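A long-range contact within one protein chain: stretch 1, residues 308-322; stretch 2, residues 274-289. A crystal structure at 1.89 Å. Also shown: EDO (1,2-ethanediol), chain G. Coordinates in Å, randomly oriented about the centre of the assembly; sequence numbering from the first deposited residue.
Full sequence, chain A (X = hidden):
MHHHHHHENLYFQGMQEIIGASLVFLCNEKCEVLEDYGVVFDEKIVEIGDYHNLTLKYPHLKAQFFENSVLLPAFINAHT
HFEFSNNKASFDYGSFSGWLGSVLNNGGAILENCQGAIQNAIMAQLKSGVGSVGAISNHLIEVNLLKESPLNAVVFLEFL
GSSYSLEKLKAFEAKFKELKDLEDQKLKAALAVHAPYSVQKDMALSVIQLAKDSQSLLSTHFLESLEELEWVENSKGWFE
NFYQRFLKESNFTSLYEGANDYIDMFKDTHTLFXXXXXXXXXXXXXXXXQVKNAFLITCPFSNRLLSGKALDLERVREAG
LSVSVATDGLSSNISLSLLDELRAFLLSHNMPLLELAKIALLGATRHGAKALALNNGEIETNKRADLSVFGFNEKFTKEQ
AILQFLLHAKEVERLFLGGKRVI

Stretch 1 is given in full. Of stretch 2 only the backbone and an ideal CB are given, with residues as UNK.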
ATOM      1  N   GLY A 308      -5.085  13.411   4.464  1.00 21.78           N
ATOM      2  CA  GLY A 308      -5.912  12.226   4.441  1.00 21.91           C
ATOM      3  C   GLY A 308      -6.869  12.131   3.273  1.00 22.10           C
ATOM      4  O   GLY A 308      -7.679  11.198   3.236  1.00 22.91           O
ATOM      5  N   LYS A 309      -6.817  13.066   2.327  1.00 19.27           N
ATOM      6  CA  LYS A 309      -7.699  13.068   1.165  1.00 21.43           C
ATOM      7  C   LYS A 309      -6.882  12.795  -0.090  1.00 19.60           C
ATOM      8  O   LYS A 309      -5.822  13.396  -0.287  1.00 21.04           O
ATOM      9  CB  LYS A 309      -8.442  14.400   1.032  1.00 21.95           C
ATOM     10  CG  LYS A 309      -9.127  14.586  -0.318  1.00 21.23           C
ATOM     11  CD  LYS A 309      -9.626  16.008  -0.509  1.00 23.52           C
ATOM     12  CE  LYS A 309     -10.715  16.085  -1.570  1.00 26.09           C
ATOM     13  NZ  LYS A 309     -10.913  14.788  -2.282  1.00 33.32           N
ATOM     14  N   ALA A 310      -7.372  11.885  -0.927  1.00 18.32           N
ATOM     15  CA  ALA A 310      -6.714  11.546  -2.179  1.00 19.44           C
ATOM     16  C   ALA A 310      -7.143  12.498  -3.291  1.00 18.72           C
ATOM     17  O   ALA A 310      -8.236  13.071  -3.260  1.00 22.36           O
ATOM     18  CB  ALA A 310      -7.027  10.102  -2.581  1.00 18.13           C
ATOM     19  N   LEU A 311      -6.257  12.673  -4.270  1.00 19.74           N
ATOM     20  CA  LEU A 311      -6.591  13.446  -5.459  1.00 19.85           C
ATOM     21  C   LEU A 311      -7.720  12.774  -6.230  1.00 25.22           C
ATOM     22  O   LEU A 311      -7.668  11.573  -6.512  1.00 24.20           O
ATOM     23  CB  LEU A 311      -5.356  13.601  -6.348  1.00 21.62           C
ATOM     24  CG  LEU A 311      -5.512  14.402  -7.645  1.00 19.82           C
ATOM     25  CD1 LEU A 311      -5.973  15.816  -7.354  1.00 18.21           C
ATOM     26  CD2 LEU A 311      -4.210  14.413  -8.432  1.00 20.80           C
ATOM     27  N   ASP A 312      -8.745  13.551  -6.572  1.00 20.04           N
ATOM     28  CA  ASP A 312      -9.876  13.041  -7.345  1.00 21.21           C
ATOM     29  C   ASP A 312      -9.455  12.939  -8.807  1.00 22.31           C
ATOM     30  O   ASP A 312      -9.390  13.943  -9.519  1.00 19.51           O
ATOM     31  CB  ASP A 312     -11.090  13.947  -7.175  1.00 24.08           C
ATOM     32  CG  ASP A 312     -12.376  13.296  -7.651  1.00 24.87           C
ATOM     33  OD1 ASP A 312     -12.426  12.844  -8.814  1.00 27.56           O
ATOM     34  OD2 ASP A 312     -13.337  13.234  -6.858  1.00 35.18           O
ATOM     35  N   LEU A 313      -9.165  11.713  -9.258  1.00 21.23           N
ATOM     36  CA  LEU A 313      -8.689  11.521 -10.625  1.00 25.36           C
ATOM     37  C   LEU A 313      -9.769  11.836 -11.652  1.00 23.71           C
ATOM     38  O   LEU A 313      -9.454  12.303 -12.754  1.00 23.26           O
ATOM     39  CB  LEU A 313      -8.182  10.092 -10.811  1.00 19.74           C
ATOM     40  CG  LEU A 313      -6.903   9.739 -10.053  1.00 20.96           C
ATOM     41  CD1 LEU A 313      -6.511   8.299 -10.318  1.00 25.26           C
ATOM     42  CD2 LEU A 313      -5.771  10.684 -10.434  1.00 22.67           C
ATOM     43  N   GLU A 314     -11.035  11.579 -11.320  1.00 19.90           N
ATOM     44  CA  GLU A 314     -12.119  11.957 -12.220  1.00 21.97           C
ATOM     45  C   GLU A 314     -12.161  13.467 -12.412  1.00 21.80           C
ATOM     46  O   GLU A 314     -12.326  13.955 -13.535  1.00 19.71           O
ATOM     47  CB  GLU A 314     -13.456  11.448 -11.681  1.00 26.20           C
ATOM     48  CG  GLU A 314     -13.671   9.949 -11.843  1.00 23.99           C
ATOM     49  CD  GLU A 314     -12.881   9.129 -10.840  1.00 32.35           C
ATOM     50  OE1 GLU A 314     -12.631   9.630  -9.723  1.00 30.31           O
ATOM     51  OE2 GLU A 314     -12.518   7.978 -11.167  1.00 36.18           O
ATOM     52  N   ARG A 315     -12.006  14.222 -11.322  1.00 21.76           N
ATOM     53  CA  ARG A 315     -11.947  15.676 -11.426  1.00 19.03           C
ATOM     54  C   ARG A 315     -10.779  16.120 -12.295  1.00 19.98           C
ATOM     55  O   ARG A 315     -10.913  17.045 -13.105  1.00 23.57           O
ATOM     56  CB  ARG A 315     -11.843  16.290 -10.032  1.00 21.95           C
ATOM     57  CG  ARG A 315     -12.101  17.782  -9.983  1.00 28.48           C
ATOM     58  CD  ARG A 315     -11.834  18.309  -8.590  1.00 22.56           C
ATOM     59  NE  ARG A 315     -13.026  18.252  -7.754  1.00 27.87           N
ATOM     60  CZ  ARG A 315     -13.030  18.493  -6.448  1.00 29.46           C
ATOM     61  NH1 ARG A 315     -11.900  18.800  -5.826  1.00 22.95           N
ATOM     62  NH2 ARG A 315     -14.163  18.421  -5.762  1.00 35.69           N
ATOM     63  N   VAL A 316      -9.619  15.480 -12.129  1.00 20.50           N
ATOM     64  CA  VAL A 316      -8.457  15.815 -12.947  1.00 17.58           C
ATOM     65  C   VAL A 316      -8.764  15.578 -14.420  1.00 21.14           C
ATOM     66  O   VAL A 316      -8.409  16.387 -15.287  1.00 16.89           O
ATOM     67  CB  VAL A 316      -7.232  15.004 -12.484  1.00 21.35           C
ATOM     68  CG1 VAL A 316      -6.105  15.107 -13.500  1.00 22.54           C
ATOM     69  CG2 VAL A 316      -6.770  15.479 -11.108  1.00 25.37           C
ATOM     70  N   ARG A 317      -9.433  14.465 -14.724  1.00 22.63           N
ATOM     71  CA  ARG A 317      -9.820  14.176 -16.100  1.00 20.51           C
ATOM     72  C   ARG A 317     -10.833  15.192 -16.615  1.00 16.88           C
ATOM     73  O   ARG A 317     -10.734  15.650 -17.758  1.00 21.12           O
ATOM     74  CB  ARG A 317     -10.382  12.757 -16.183  1.00 18.25           C
ATOM     75  CG  ARG A 317     -10.711  12.277 -17.582  1.00 20.56           C
ATOM     76  CD  ARG A 317     -10.921  10.768 -17.591  1.00 23.11           C
ATOM     77  NE  ARG A 317     -12.071  10.367 -16.784  1.00 22.14           N
ATOM     78  CZ  ARG A 317     -12.259   9.140 -16.306  1.00 23.09           C
ATOM     79  NH1 ARG A 317     -11.367   8.188 -16.544  1.00 24.95           N
ATOM     80  NH2 ARG A 317     -13.338   8.866 -15.586  1.00 23.76           N
ATOM     81  N   GLU A 318     -11.808  15.561 -15.778  1.00 20.58           N
ATOM     82  CA  GLU A 318     -12.813  16.541 -16.186  1.00 19.60           C
ATOM     83  C   GLU A 318     -12.191  17.893 -16.510  1.00 25.53           C
ATOM     84  O   GLU A 318     -12.705  18.623 -17.366  1.00 21.64           O
ATOM     85  CB  GLU A 318     -13.871  16.682 -15.092  1.00 20.23           C
ATOM     86  CG  GLU A 318     -14.712  15.427 -14.899  1.00 21.89           C
ATOM     87  CD  GLU A 318     -15.366  15.357 -13.534  1.00 27.42           C
ATOM     88  OE1 GLU A 318     -15.316  16.362 -12.794  1.00 24.06           O
ATOM     89  OE2 GLU A 318     -15.934  14.292 -13.201  1.00 26.18           O
ATOM     90  N   ALA A 319     -11.094  18.249 -15.842  1.00 22.69           N
ATOM     91  CA  ALA A 319     -10.396  19.497 -16.123  1.00 17.07           C
ATOM     92  C   ALA A 319      -9.510  19.422 -17.358  1.00 25.90           C
ATOM     93  O   ALA A 319      -8.932  20.443 -17.751  1.00 23.21           O
ATOM     94  CB  ALA A 319      -9.553  19.912 -14.917  1.00 24.00           C
ATOM     95  N   GLY A 320      -9.389  18.251 -17.978  1.00 18.10           N
ATOM     96  CA  GLY A 320      -8.541  18.113 -19.143  1.00 24.71           C
ATOM     97  C   GLY A 320      -7.068  18.002 -18.832  1.00 23.67           C
ATOM     98  O   GLY A 320      -6.237  18.417 -19.645  1.00 26.55           O
ATOM     99  N   LEU A 321      -6.717  17.455 -17.673  1.00 21.19           N
ATOM    100  CA  LEU A 321      -5.333  17.328 -17.250  1.00 18.28           C
ATOM    101  C   LEU A 321      -4.991  15.864 -17.006  1.00 19.23           C
ATOM    102  O   LEU A 321      -5.854  14.983 -17.030  1.00 24.78           O
ATOM    103  CB  LEU A 321      -5.065  18.164 -15.991  1.00 21.36           C
ATOM    104  CG  LEU A 321      -5.073  19.676 -16.223  1.00 23.60           C
ATOM    105  CD1 LEU A 321      -5.106  20.435 -14.901  1.00 22.24           C
ATOM    106  CD2 LEU A 321      -3.871  20.084 -17.053  1.00 21.87           C
ATOM    107  N   SER A 322      -3.704  15.615 -16.787  1.00 25.85           N
ATOM    108  CA  SER A 322      -3.174  14.296 -16.477  1.00 20.78           C
ATOM    109  C   SER A 322      -2.224  14.422 -15.294  1.00 24.30           C
ATOM    110  O   SER A 322      -1.837  15.524 -14.896  1.00 25.87           O
ATOM    111  CB  SER A 322      -2.455  13.687 -17.687  1.00 25.23           C
ATOM    112  OG  SER A 322      -1.489  14.587 -18.204  1.00 23.01           O
ATOM    113  N   UNK A 274       1.817  20.429  -7.472  1.00 13.73           N
ATOM    114  CA  UNK A 274       1.899  19.205  -6.683  1.00 17.68           C
ATOM    115  C   UNK A 274       0.711  19.122  -5.734  1.00 21.08           C
ATOM    116  O   UNK A 274       0.285  20.137  -5.164  1.00 19.76           O
ATOM    117  CB  UNK A 274       3.214  19.147  -5.904  1.00 17.68           C
ATOM    118  N   UNK A 275       0.176  17.903  -5.576  1.00 17.52           N
ATOM    119  CA  UNK A 275      -0.895  17.533  -4.647  1.00 18.42           C
ATOM    120  C   UNK A 275      -2.273  17.870  -5.213  1.00 20.40           C
ATOM    121  O   UNK A 275      -2.888  17.026  -5.873  1.00 18.80           O
ATOM    122  CB  UNK A 275      -0.698  18.240  -3.305  1.00 18.42           C
ATOM    123  N   UNK A 276      -2.780  19.076  -4.949  1.00 15.73           N
ATOM    124  CA  UNK A 276      -3.976  19.639  -5.581  1.00 16.24           C
ATOM    125  C   UNK A 276      -5.291  18.981  -5.172  1.00 17.01           C
ATOM    126  O   UNK A 276      -6.314  19.235  -5.824  1.00 20.10           O
ATOM    127  CB  UNK A 276      -3.831  19.542  -7.101  1.00 16.24           C
ATOM    128  N   UNK A 277      -5.320  18.153  -4.121  1.00 20.20           N
ATOM    129  CA  UNK A 277      -6.543  17.402  -3.831  1.00 19.56           C
ATOM    130  C   UNK A 277      -7.710  18.300  -3.444  1.00 23.87           C
ATOM    131  O   UNK A 277      -8.867  17.884  -3.583  1.00 20.16           O
ATOM    132  CB  UNK A 277      -6.282  16.396  -2.708  1.00 19.56           C
ATOM    133  N   UNK A 278      -7.444  19.509  -2.952  1.00 18.70           N
ATOM    134  CA  UNK A 278      -8.496  20.432  -2.556  1.00 21.92           C
ATOM    135  C   UNK A 278      -8.720  21.536  -3.581  1.00 21.15           C
ATOM    136  O   UNK A 278      -9.378  22.535  -3.272  1.00 22.19           O
ATOM    137  CB  UNK A 278      -8.161  21.050  -1.197  1.00 21.92           C
ATOM    138  N   UNK A 279      -8.186  21.378  -4.788  1.00 21.27           N
ATOM    139  CA  UNK A 279      -8.498  22.281  -5.882  1.00 17.74           C
ATOM    140  C   UNK A 279      -9.830  21.885  -6.503  1.00 23.11           C
ATOM    141  O   UNK A 279     -10.028  20.727  -6.884  1.00 22.01           O
ATOM    142  CB  UNK A 279      -7.385  22.272  -6.932  1.00 17.74           C
ATOM    143  N   UNK A 280     -10.749  22.844  -6.588  1.00 23.00           N
ATOM    144  CA  UNK A 280     -12.024  22.592  -7.235  1.00 22.47           C
ATOM    145  C   UNK A 280     -11.822  22.391  -8.737  1.00 20.67           C
ATOM    146  O   UNK A 280     -10.731  22.593  -9.280  1.00 17.73           O
ATOM    147  CB  UNK A 280     -12.997  23.743  -6.971  1.00 22.47           C
ATOM    148  N   UNK A 281     -12.900  21.986  -9.412  1.00 21.32           N
ATOM    149  CA  UNK A 281     -12.839  21.828 -10.862  1.00 21.78           C
ATOM    150  C   UNK A 281     -12.525  23.155 -11.545  1.00 20.31           C
ATOM    151  O   UNK A 281     -11.746  23.200 -12.503  1.00 21.69           O
ATOM    152  CB  UNK A 281     -14.158  21.262 -11.392  1.00 21.78           C
ATOM    153  N   UNK A 282     -13.118  24.248 -11.060  1.00 23.83           N
ATOM    154  CA  UNK A 282     -12.811  25.559 -11.624  1.00 25.89           C
ATOM    155  C   UNK A 282     -11.337  25.901 -11.448  1.00 20.73           C
ATOM    156  O   UNK A 282     -10.702  26.441 -12.364  1.00 26.66           O
ATOM    157  CB  UNK A 282     -13.682  26.636 -10.974  1.00 25.89           C
ATOM    158  N   UNK A 283     -10.770  25.584 -10.281  1.00 19.07           N
ATOM    159  CA  UNK A 283      -9.360  25.875 -10.042  1.00 24.38           C
ATOM    160  C   UNK A 283      -8.462  25.065 -10.969  1.00 21.08           C
ATOM    161  O   UNK A 283      -7.493  25.595 -11.526  1.00 21.07           O
ATOM    162  CB  UNK A 283      -8.999  25.591  -8.583  1.00 24.38           C
ATOM    163  N   UNK A 284      -8.767  23.777 -11.150  1.00 21.36           N
ATOM    164  CA  UNK A 284      -7.981  22.958 -12.067  1.00 20.99           C
ATOM    165  C   UNK A 284      -8.112  23.459 -13.501  1.00 21.62           C
ATOM    166  O   UNK A 284      -7.132  23.475 -14.255  1.00 20.98           O
ATOM    167  CB  UNK A 284      -8.416  21.494 -11.979  1.00 20.99           C
ATOM    168  N   UNK A 285      -9.321  23.866 -13.895  1.00 20.42           N
ATOM    169  CA  UNK A 285      -9.507  24.431 -15.227  1.00 21.55           C
ATOM    170  C   UNK A 285      -8.773  25.759 -15.368  1.00 19.25           C
ATOM    171  O   UNK A 285      -8.225  26.063 -16.434  1.00 22.56           O
ATOM    172  CB  UNK A 285     -10.996  24.619 -15.522  1.00 21.55           C
ATOM    173  N   UNK A 286      -8.750  26.558 -14.298  1.00 23.89           N
ATOM    174  CA  UNK A 286      -7.989  27.803 -14.314  1.00 23.74           C
ATOM    175  C   UNK A 286      -6.502  27.529 -14.478  1.00 19.69           C
ATOM    176  O   UNK A 286      -5.811  28.233 -15.223  1.00 23.86           O
ATOM    177  CB  UNK A 286      -8.239  28.600 -13.033  1.00 23.74           C
ATOM    178  N   UNK A 287      -5.991  26.512 -13.781  1.00 21.41           N
ATOM    179  CA  UNK A 287      -4.590  26.125 -13.930  1.00 20.81           C
ATOM    180  C   UNK A 287      -4.298  25.765 -15.381  1.00 22.13           C
ATOM    181  O   UNK A 287      -3.308  26.219 -15.968  1.00 20.10           O
ATOM    182  CB  UNK A 287      -4.251  24.951 -13.010  1.00 20.81           C
ATOM    183  N   UNK A 288      -5.169  24.950 -15.981  1.00 21.75           N
ATOM    184  CA  UNK A 288      -4.960  24.498 -17.353  1.00 23.45           C
ATOM    185  C   UNK A 288      -4.963  25.666 -18.332  1.00 21.39           C
ATOM    186  O   UNK A 288      -4.081  25.771 -19.192  1.00 22.37           O
ATOM    187  CB  UNK A 288      -6.036  23.484 -17.746  1.00 23.45           C
ATOM    188  N   UNK A 289      -5.954  26.553 -18.221  1.00 19.28           N
ATOM    189  CA  UNK A 289      -6.103  27.627 -19.197  1.00 22.97           C
ATOM    190  C   UNK A 289      -5.087  28.746 -18.994  1.00 26.82           C
ATOM    191  O   UNK A 289      -4.655  29.365 -19.973  1.00 29.39           O
ATOM    192  CB  UNK A 289      -7.520  28.200 -19.127  1.00 22.97           C
TER
HETATM  193  C1  EDO G 503       0.249  13.747 -21.576  1.00 34.68           C
HETATM  194  O1  EDO G 503      -0.961  14.001 -20.852  1.00 37.75           O
HETATM  195  C2  EDO G 503       0.427  14.806 -22.658  1.00 36.96           C
HETATM  196  O2  EDO G 503      -0.696  14.774 -23.546  1.00 37.96           O

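Position 274 lies in a strand, out of reach of stretch 1; a beta-branched residue would suit the extended backbone, and it is V274. At 275 the CB points away from stretch 1, which selects no side chain; the positive phi (82°) is easiest for glycine, yet the residue is H275, whose ring nitrogens bond elsewhere in the structure. Its O lies 3.6 Å from L311 CD1. Position 276 has positive phi (70°), which favours glycine, asparagine or aspartate. N276 fits, and it opens a type I turn ending at 279.

At 277 the CB points toward stretch 1, 3.9 Å from both K309 O and A310 O. A side chain with a donor and some aliphatic length would suit. Q277 has both: NE2 donates to K309 O at 3.2 Å, while CG packs 3.5 Å from L311 N. A water bridges the backbones, donating to Q277 O and accepting from D312 N.

The CB of 278 points away, yet lies 5.3 Å from K309 CD, so a long or flat side chain could turn back to cover that lysine's methylenes. F278 does so, with K309 CD over its ring face, 3.4 Å from CZ, a CH-pi contact. Position 279 points sideways with no atom of stretch 1 near its CB, so many residues would do; A279 O accepts a weak hydrogen bond from R315 NH1 at 2.9 Å.

Position 280 precedes a helix, and its CB points away; serine, threonine, aspartate or asparagine could cap. S280 OG accepts from the N of residue 283 at 3.2 Å.

At 281 the CB is sideways, 4.3 Å from R315 CG, and an aliphatic chain could reach inward. L281 places CD1 3.9 Å from A319 CB. Stretch 1 sets no demand at 282, which points away, or 283, out of reach; any good helix former would do, here E282 and A283.

The CB of 284 points toward stretch 1, 3.5 Å from A319 CB; this apolar setting calls for an aliphatic residue. L284 extends CD1 to 4.2 Å from V316 CG2.

Position 285 points sideways, and a flexible chain could cover A319. K285 CG lies 4.1 Å from A319 CB. Position 286, out of reach, accepts most helix formers; it is R286. Position 287, sideways near L321, tolerates an apolar residue, here I287.

Position 288 faces L321 CD2 and G320 O: a long aliphatic chain ending in a donor suits both. K288 lays CD 3.7 Å from L321 CD2, and NZ donates to G320 O at 2.7 Å. Position 289 is out of reach, without preference; it is S289.

Stretch 2, residues 274-289: VHNQFASLEALKRIKS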
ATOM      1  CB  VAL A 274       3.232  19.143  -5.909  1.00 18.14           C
ATOM      2  CG1 VAL A 274       3.378  17.810  -5.190  1.00 19.43           C
ATOM      3  CG2 VAL A 274       4.402  19.376  -6.854  1.00 18.03           C
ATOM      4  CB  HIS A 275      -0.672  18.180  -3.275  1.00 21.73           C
ATOM      5  CG  HIS A 275       0.645  17.826  -2.656  1.00 22.42           C
ATOM      6  ND1 HIS A 275       1.040  16.522  -2.449  1.00 17.54           N
ATOM      7  CD2 HIS A 275       1.665  18.602  -2.221  1.00 19.30           C
ATOM      8  CE1 HIS A 275       2.242  16.510  -1.901  1.00 20.23           C
ATOM      9  NE2 HIS A 275       2.644  17.759  -1.752  1.00 20.28           N
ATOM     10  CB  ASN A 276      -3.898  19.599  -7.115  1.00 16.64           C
ATOM     11  CG  ASN A 276      -2.538  19.997  -7.651  1.00 19.29           C
ATOM     12  OD1 ASN A 276      -2.200  21.179  -7.704  1.00 17.33           O
ATOM     13  ND2 ASN A 276      -1.756  19.007  -8.076  1.00 16.18           N
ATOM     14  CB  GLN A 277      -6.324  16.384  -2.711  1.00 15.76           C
ATOM     15  CG  GLN A 277      -5.027  15.620  -2.780  1.00 19.64           C
ATOM     16  CD  GLN A 277      -3.957  16.271  -1.946  1.00 19.92           C
ATOM     17  OE1 GLN A 277      -3.325  17.234  -2.375  1.00 20.25           O
ATOM     18  NE2 GLN A 277      -3.763  15.769  -0.732  1.00 19.20           N
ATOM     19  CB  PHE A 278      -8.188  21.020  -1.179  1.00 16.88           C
ATOM     20  CG  PHE A 278      -8.277  20.010  -0.071  1.00 19.32           C
ATOM     21  CD1 PHE A 278      -9.450  19.852   0.649  1.00 19.30           C
ATOM     22  CD2 PHE A 278      -7.199  19.196   0.229  1.00 20.12           C
ATOM     23  CE1 PHE A 278      -9.539  18.912   1.658  1.00 22.36           C
ATOM     24  CE2 PHE A 278      -7.282  18.254   1.235  1.00 16.68           C
ATOM     25  CZ  PHE A 278      -8.452  18.114   1.955  1.00 21.26           C
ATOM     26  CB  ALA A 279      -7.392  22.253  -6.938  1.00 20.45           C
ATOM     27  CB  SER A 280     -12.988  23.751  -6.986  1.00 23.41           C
ATOM     28  OG  SER A 280     -12.564  24.907  -7.683  1.00 21.39           O
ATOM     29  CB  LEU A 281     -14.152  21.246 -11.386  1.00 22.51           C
ATOM     30  CG  LEU A 281     -14.219  20.982 -12.893  1.00 20.87           C
ATOM     31  CD1 LEU A 281     -13.097  20.052 -13.330  1.00 18.40           C
ATOM     32  CD2 LEU A 281     -15.575  20.412 -13.281  1.00 23.17           C
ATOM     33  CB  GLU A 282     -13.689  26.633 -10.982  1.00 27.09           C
ATOM     34  CG  GLU A 282     -13.461  28.027 -11.556  1.00 32.62           C
ATOM     35  CD  GLU A 282     -13.955  29.130 -10.641  1.00 37.97           C
ATOM     36  OE1 GLU A 282     -14.929  28.898  -9.895  1.00 42.20           O
ATOM     37  OE2 GLU A 282     -13.365  30.232 -10.668  1.00 43.49           O
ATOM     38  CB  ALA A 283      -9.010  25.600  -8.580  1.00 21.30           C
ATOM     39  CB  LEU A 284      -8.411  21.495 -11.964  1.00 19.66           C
ATOM     40  CG  LEU A 284      -8.037  20.749 -10.683  1.00 20.14           C
ATOM     41  CD1 LEU A 284      -8.443  19.284 -10.784  1.00 21.67           C
ATOM     42  CD2 LEU A 284      -6.548  20.875 -10.399  1.00 19.85           C
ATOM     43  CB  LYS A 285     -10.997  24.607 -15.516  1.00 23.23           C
ATOM     44  CG  LYS A 285     -11.731  23.306 -15.796  1.00 20.38           C
ATOM     45  CD  LYS A 285     -13.185  23.569 -16.150  1.00 21.78           C
ATOM     46  CE  LYS A 285     -13.379  23.612 -17.656  1.00 26.78           C
ATOM     47  NZ  LYS A 285     -12.493  22.633 -18.347  1.00 30.10           N
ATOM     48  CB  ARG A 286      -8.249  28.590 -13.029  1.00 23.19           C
ATOM     49  CG  ARG A 286      -7.636  29.982 -13.016  1.00 28.46           C
ATOM     50  CD  ARG A 286      -8.533  30.983 -13.722  1.00 27.25           C
ATOM     51  NE  ARG A 286      -8.150  32.364 -13.437  1.00 30.04           N
ATOM     52  CZ  ARG A 286      -8.925  33.415 -13.677  1.00 35.19           C
ATOM     53  NH1 ARG A 286     -10.130  33.245 -14.204  1.00 40.96           N
ATOM     54  NH2 ARG A 286      -8.499  34.639 -13.392  1.00 35.19           N
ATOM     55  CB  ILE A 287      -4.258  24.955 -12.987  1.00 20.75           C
ATOM     56  CG1 ILE A 287      -4.211  25.417 -11.531  1.00 19.49           C
ATOM     57  CG2 ILE A 287      -2.941  24.316 -13.369  1.00 21.36           C
ATOM     58  CD1 ILE A 287      -4.110  24.278 -10.538  1.00 20.54           C
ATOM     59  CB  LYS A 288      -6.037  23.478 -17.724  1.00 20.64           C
ATOM     60  CG  LYS A 288      -6.232  23.281 -19.218  1.00 28.37           C
ATOM     61  CD  LYS A 288      -5.560  22.010 -19.704  1.00 32.84           C
ATOM     62  CE  LYS A 288      -6.082  21.612 -21.075  1.00 29.95           C
ATOM     63  NZ  LYS A 288      -5.619  20.260 -21.492  1.00 29.27           N
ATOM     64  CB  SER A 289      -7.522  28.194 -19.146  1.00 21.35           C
ATOM     65  OG  SER A 289      -7.792  28.791 -17.891  1.00 32.20           O
TER
HETATM   66  O   HOH W   1      -9.106  16.141  -5.715  1.00 22.21           O
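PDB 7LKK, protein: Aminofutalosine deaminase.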